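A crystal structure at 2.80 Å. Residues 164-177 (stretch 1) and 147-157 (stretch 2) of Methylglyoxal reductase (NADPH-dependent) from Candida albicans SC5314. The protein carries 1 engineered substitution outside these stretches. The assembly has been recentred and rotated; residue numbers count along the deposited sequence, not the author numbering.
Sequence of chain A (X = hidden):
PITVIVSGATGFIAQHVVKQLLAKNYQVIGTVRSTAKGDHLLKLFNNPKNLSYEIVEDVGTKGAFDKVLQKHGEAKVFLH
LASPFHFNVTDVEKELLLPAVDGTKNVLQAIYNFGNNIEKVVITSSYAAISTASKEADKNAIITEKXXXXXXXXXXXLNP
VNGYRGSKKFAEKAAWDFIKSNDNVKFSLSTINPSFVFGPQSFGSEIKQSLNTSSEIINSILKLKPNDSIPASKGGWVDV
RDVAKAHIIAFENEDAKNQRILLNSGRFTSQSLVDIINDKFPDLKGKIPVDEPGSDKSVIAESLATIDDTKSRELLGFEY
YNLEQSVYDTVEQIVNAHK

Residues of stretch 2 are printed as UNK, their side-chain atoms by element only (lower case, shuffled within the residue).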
# COMPACT_ATOMS: atom_id res chain seq x y z
N TYR A 164 -4.80 -13.82 -2.41
CA TYR A 164 -4.34 -12.44 -2.29
C TYR A 164 -2.94 -12.39 -1.71
O TYR A 164 -2.03 -11.80 -2.30
CB TYR A 164 -5.33 -11.63 -1.44
CG TYR A 164 -4.79 -10.26 -1.08
CD1 TYR A 164 -4.88 -9.18 -1.96
CD2 TYR A 164 -4.15 -10.04 0.14
CE1 TYR A 164 -4.36 -7.94 -1.64
CE2 TYR A 164 -3.62 -8.81 0.47
CZ TYR A 164 -3.72 -7.76 -0.42
OH TYR A 164 -3.18 -6.55 -0.04
N ARG A 165 -2.72 -13.02 -0.55
CA ARG A 165 -1.40 -12.93 0.05
C ARG A 165 -0.36 -13.65 -0.80
O ARG A 165 0.75 -13.14 -0.99
CB ARG A 165 -1.43 -13.48 1.48
CG ARG A 165 -2.70 -13.21 2.28
CD ARG A 165 -2.53 -13.53 3.79
NE ARG A 165 -1.58 -12.65 4.49
CZ ARG A 165 -0.46 -13.07 5.12
NH1 ARG A 165 -0.09 -14.34 5.15
NH2 ARG A 165 0.32 -12.19 5.72
N GLY A 166 -0.71 -14.81 -1.36
CA GLY A 166 0.20 -15.46 -2.28
C GLY A 166 0.63 -14.56 -3.42
O GLY A 166 1.82 -14.45 -3.73
N SER A 167 -0.33 -13.90 -4.06
CA SER A 167 0.01 -13.06 -5.21
C SER A 167 0.95 -11.94 -4.81
O SER A 167 1.82 -11.54 -5.59
CB SER A 167 -1.25 -12.48 -5.83
OG SER A 167 -1.86 -11.65 -4.87
N LYS A 168 0.79 -11.41 -3.60
CA LYS A 168 1.73 -10.39 -3.15
C LYS A 168 3.14 -10.96 -3.03
O LYS A 168 4.10 -10.37 -3.53
CB LYS A 168 1.25 -9.76 -1.85
CG LYS A 168 -0.03 -8.91 -2.03
CD LYS A 168 0.27 -7.70 -2.88
CE LYS A 168 -0.96 -6.84 -3.13
NZ LYS A 168 -0.56 -5.48 -3.65
N LYS A 169 3.26 -12.16 -2.45
CA LYS A 169 4.56 -12.80 -2.30
C LYS A 169 5.17 -13.18 -3.65
O LYS A 169 6.36 -12.95 -3.88
CB LYS A 169 4.43 -14.03 -1.39
CG LYS A 169 5.68 -14.90 -1.23
CD LYS A 169 5.71 -16.02 -2.29
CE LYS A 169 6.82 -17.02 -2.04
NZ LYS A 169 6.40 -18.04 -1.04
N PHE A 170 4.39 -13.75 -4.56
CA PHE A 170 5.01 -14.15 -5.82
C PHE A 170 5.33 -12.96 -6.69
O PHE A 170 6.36 -12.95 -7.36
CB PHE A 170 4.14 -15.19 -6.54
CG PHE A 170 4.14 -16.52 -5.85
CD1 PHE A 170 5.32 -17.29 -5.81
CD2 PHE A 170 3.02 -16.97 -5.16
CE1 PHE A 170 5.36 -18.51 -5.14
CE2 PHE A 170 3.05 -18.19 -4.47
CZ PHE A 170 4.23 -18.97 -4.46
N ALA A 171 4.49 -11.91 -6.65
CA ALA A 171 4.82 -10.66 -7.35
C ALA A 171 6.15 -10.09 -6.89
O ALA A 171 6.97 -9.66 -7.70
CB ALA A 171 3.71 -9.62 -7.16
N GLU A 172 6.38 -10.07 -5.57
CA GLU A 172 7.65 -9.52 -5.07
C GLU A 172 8.80 -10.48 -5.34
O GLU A 172 9.92 -10.04 -5.65
CB GLU A 172 7.56 -9.20 -3.58
CG GLU A 172 8.51 -8.05 -3.17
CD GLU A 172 8.87 -8.04 -1.69
OE1 GLU A 172 10.06 -7.81 -1.37
OE2 GLU A 172 7.98 -8.26 -0.84
N LYS A 173 8.56 -11.79 -5.19
CA LYS A 173 9.58 -12.77 -5.53
C LYS A 173 10.04 -12.56 -6.96
O LYS A 173 11.23 -12.65 -7.27
CB LYS A 173 9.04 -14.19 -5.32
CG LYS A 173 10.06 -15.26 -5.10
CD LYS A 173 10.32 -16.06 -6.33
CE LYS A 173 10.94 -17.31 -6.06
NZ LYS A 173 10.28 -17.99 -5.04
N ALA A 174 9.11 -12.19 -7.84
CA ALA A 174 9.43 -12.02 -9.25
C ALA A 174 10.31 -10.80 -9.47
O ALA A 174 11.21 -10.82 -10.32
CB ALA A 174 8.15 -11.93 -10.06
N ALA A 175 10.07 -9.71 -8.73
CA ALA A 175 10.88 -8.51 -8.89
C ALA A 175 12.34 -8.76 -8.49
O ALA A 175 13.26 -8.35 -9.21
CB ALA A 175 10.31 -7.36 -8.05
N TRP A 176 12.57 -9.41 -7.34
CA TRP A 176 13.94 -9.68 -6.93
C TRP A 176 14.60 -10.67 -7.86
O TRP A 176 15.79 -10.54 -8.18
CB TRP A 176 14.00 -10.18 -5.49
CG TRP A 176 13.60 -9.16 -4.49
CD1 TRP A 176 12.49 -9.19 -3.70
CD2 TRP A 176 14.27 -7.93 -4.19
NE1 TRP A 176 12.45 -8.08 -2.91
CE2 TRP A 176 13.53 -7.28 -3.19
CE3 TRP A 176 15.44 -7.32 -4.66
CZ2 TRP A 176 13.90 -6.05 -2.66
CZ3 TRP A 176 15.82 -6.10 -4.13
CH2 TRP A 176 15.05 -5.48 -3.13
N ASP A 177 13.84 -11.68 -8.32
CA ASP A 177 14.37 -12.56 -9.36
C ASP A 177 14.84 -11.75 -10.56
O ASP A 177 15.92 -12.02 -11.11
CB ASP A 177 13.33 -13.59 -9.81
CG ASP A 177 13.11 -14.69 -8.78
OD1 ASP A 177 12.23 -15.56 -9.02
OD2 ASP A 177 13.80 -14.67 -7.73
N UNK A 147 12.12 -12.11 6.75
CA UNK A 147 11.12 -13.17 6.66
C UNK A 147 10.34 -13.09 5.36
O UNK A 147 10.00 -12.00 4.88
c UNK A 147 10.82 -13.56 9.15
o UNK A 147 11.49 -12.75 9.85
o UNK A 147 10.68 -14.77 9.45
c UNK A 147 10.18 -13.08 7.86
N UNK A 148 10.04 -14.25 4.78
CA UNK A 148 9.22 -14.34 3.58
C UNK A 148 7.99 -15.19 3.87
O UNK A 148 8.06 -16.16 4.63
c UNK A 148 12.03 -13.49 1.97
c UNK A 148 9.13 -12.47 -1.40
n UNK A 148 12.42 -12.55 1.05
c UNK A 148 11.42 -12.39 0.13
c UNK A 148 10.79 -13.96 1.67
c UNK A 148 11.34 -11.56 -0.99
c UNK A 148 9.20 -13.30 -0.28
c UNK A 148 10.20 -11.61 -1.74
c UNK A 148 10.37 -13.27 0.50
c UNK A 148 10.00 -14.96 2.42
N UNK A 149 6.86 -14.80 3.28
CA UNK A 149 5.68 -15.65 3.34
C UNK A 149 6.02 -16.97 2.66
O UNK A 149 6.31 -17.01 1.46
n UNK A 149 2.04 -15.17 2.45
o UNK A 149 3.16 -16.93 3.28
c UNK A 149 4.46 -14.97 2.70
c UNK A 149 3.16 -15.77 2.85
N UNK A 150 6.03 -18.07 3.42
CA UNK A 150 6.48 -19.31 2.81
C UNK A 150 5.35 -20.10 2.16
O UNK A 150 5.54 -21.27 1.84
c UNK A 150 8.64 -19.57 4.17
o UNK A 150 9.69 -18.65 2.22
c UNK A 150 7.25 -20.17 3.84
c UNK A 150 9.65 -19.64 2.99
o UNK A 150 10.34 -20.68 2.82
N UNK A 151 4.22 -19.45 1.88
CA UNK A 151 3.10 -20.17 1.26
C UNK A 151 3.53 -20.69 -0.11
O UNK A 151 4.25 -20.02 -0.86
c UNK A 151 1.86 -19.26 1.17
c UNK A 151 -0.70 -19.31 0.63
c UNK A 151 2.16 -18.00 0.37
c UNK A 151 0.68 -20.04 0.55
N UNK A 152 3.11 -21.91 -0.43
CA UNK A 152 3.37 -22.46 -1.75
C UNK A 152 2.41 -21.93 -2.81
O UNK A 152 1.29 -21.47 -2.52
c UNK A 152 3.26 -23.97 -1.72
o UNK A 152 1.91 -24.34 -1.58
N UNK A 153 2.85 -22.02 -4.06
CA UNK A 153 1.96 -21.78 -5.19
C UNK A 153 0.71 -22.63 -5.08
O UNK A 153 -0.40 -22.16 -5.36
c UNK A 153 2.00 -18.35 -10.29
c UNK A 153 2.94 -19.30 -8.27
c UNK A 153 1.22 -19.46 -10.52
c UNK A 153 1.32 -20.50 -9.60
c UNK A 153 2.85 -18.26 -9.19
c UNK A 153 1.99 -21.67 -7.75
c UNK A 153 1.08 -22.41 -8.46
c UNK A 153 2.16 -20.44 -8.47
n UNK A 153 0.67 -21.71 -9.57
c UNK A 153 2.70 -22.08 -6.49
N UNK A 154 0.87 -23.89 -4.70
CA UNK A 154 -0.29 -24.76 -4.65
C UNK A 154 -1.26 -24.29 -3.59
O UNK A 154 -2.47 -24.19 -3.84
c UNK A 154 2.17 -26.22 -5.97
c UNK A 154 0.15 -26.21 -4.39
o UNK A 154 2.87 -25.66 -5.12
c UNK A 154 0.84 -26.87 -5.59
n UNK A 154 2.53 -26.31 -7.24
N UNK A 155 -0.75 -23.92 -2.41
CA UNK A 155 -1.62 -23.45 -1.35
C UNK A 155 -2.22 -22.09 -1.65
O UNK A 155 -3.28 -21.76 -1.12
o UNK A 155 -1.04 -25.82 -0.15
o UNK A 155 -0.06 -24.96 1.64
c UNK A 155 -0.84 -23.43 -0.05
c UNK A 155 -0.63 -24.84 0.52
N UNK A 156 -1.59 -21.30 -2.52
CA UNK A 156 -2.14 -20.00 -2.87
C UNK A 156 -3.43 -20.10 -3.69
O UNK A 156 -4.19 -19.13 -3.71
c UNK A 156 -1.08 -19.19 -3.61
N UNK A 157 -3.70 -21.24 -4.33
CA UNK A 157 -4.94 -21.47 -5.08
C UNK A 157 -6.13 -21.89 -4.21
O UNK A 157 -7.25 -21.94 -4.73
c UNK A 157 -3.46 -23.82 -7.76
c UNK A 157 -4.75 -22.55 -6.13
c UNK A 157 -3.44 -22.59 -6.91
c UNK A 157 -3.28 -21.36 -7.78

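Position 147 carries two side-chain carbons, the second bearing two oxygens, and lies out of reach of the helix 164-177. A short carboxylate identifies D147, whose polar group is bonded elsewhere in the structure.

At position 148 one carbon leads to fused five- and six-membered rings holding eight carbons and one nitrogen. Only tryptophan has this indole: W148. Its long, flat side chain reaches along the helix, with CZ3 3.7 Å from K169 O, CH2 3.8 Å from E172 CD and CZ2 3.8 Å from W176 CD1. The two tryptophans meet rim to rim, their planes at 81°.

Position 149 has two carbons, the second carrying one oxygen and one nitrogen, and its CB lies 4.1 Å from K169 CG. This is the short amide N149. Its OD1 accepts from the backbone N of position 151 at 3.1 Å, bracing the turn, while its backbone O receives K169 NZ at 2.7 Å.

Three carbons, the third with two oxygens, mark position 150 as E150. Its CB points away from the helix, and the charged group stays exposed.

Position 151 has four carbons, forked at the first, with one arm two carbons long: I151. Its CG2 lies 4.2 Å from G166 CA, an apolar contact beside a residue with no side chain. The backbone O accepts from K169 NZ at 2.9 Å.

One carbon and one oxygen at position 152 give S152. Its CB points away from the helix, and its OG accepts from the backbone N of position 155 at 2.8 Å, a capping bond well suited to a small hydroxyl.

Position 153 again shows one carbon and a fused ring system with one nitrogen, hence W153. Its CE3 sits 3.9 Å from F170 CG, and its edge faces the F170 ring.

Position 154 has three carbons, the third carrying oxygen and nitrogen: Q154, exposed and without contact. Position 155, two carbons ending in two oxygens, is D155, also exposed.

A single carbon at position 156 means A156. This CB is 4.2 Å from G166 CA and 4.3 Å from F170 CE2. The fit is mutual: an ideal CB on G166 would fall 2.7 Å from that of A156, a clash.

Four carbons forked at the second make position 157 L157, beyond reach of the helix.

The contact thus combines three elements. K169 bonds two loop carbonyls through its ammonium, G166 admits A156 closely, and F170 and W176 meet W153 and W148. Together the stretches bury 587 Å².

Stretch 2 (147-157) DWNEISWQDAL
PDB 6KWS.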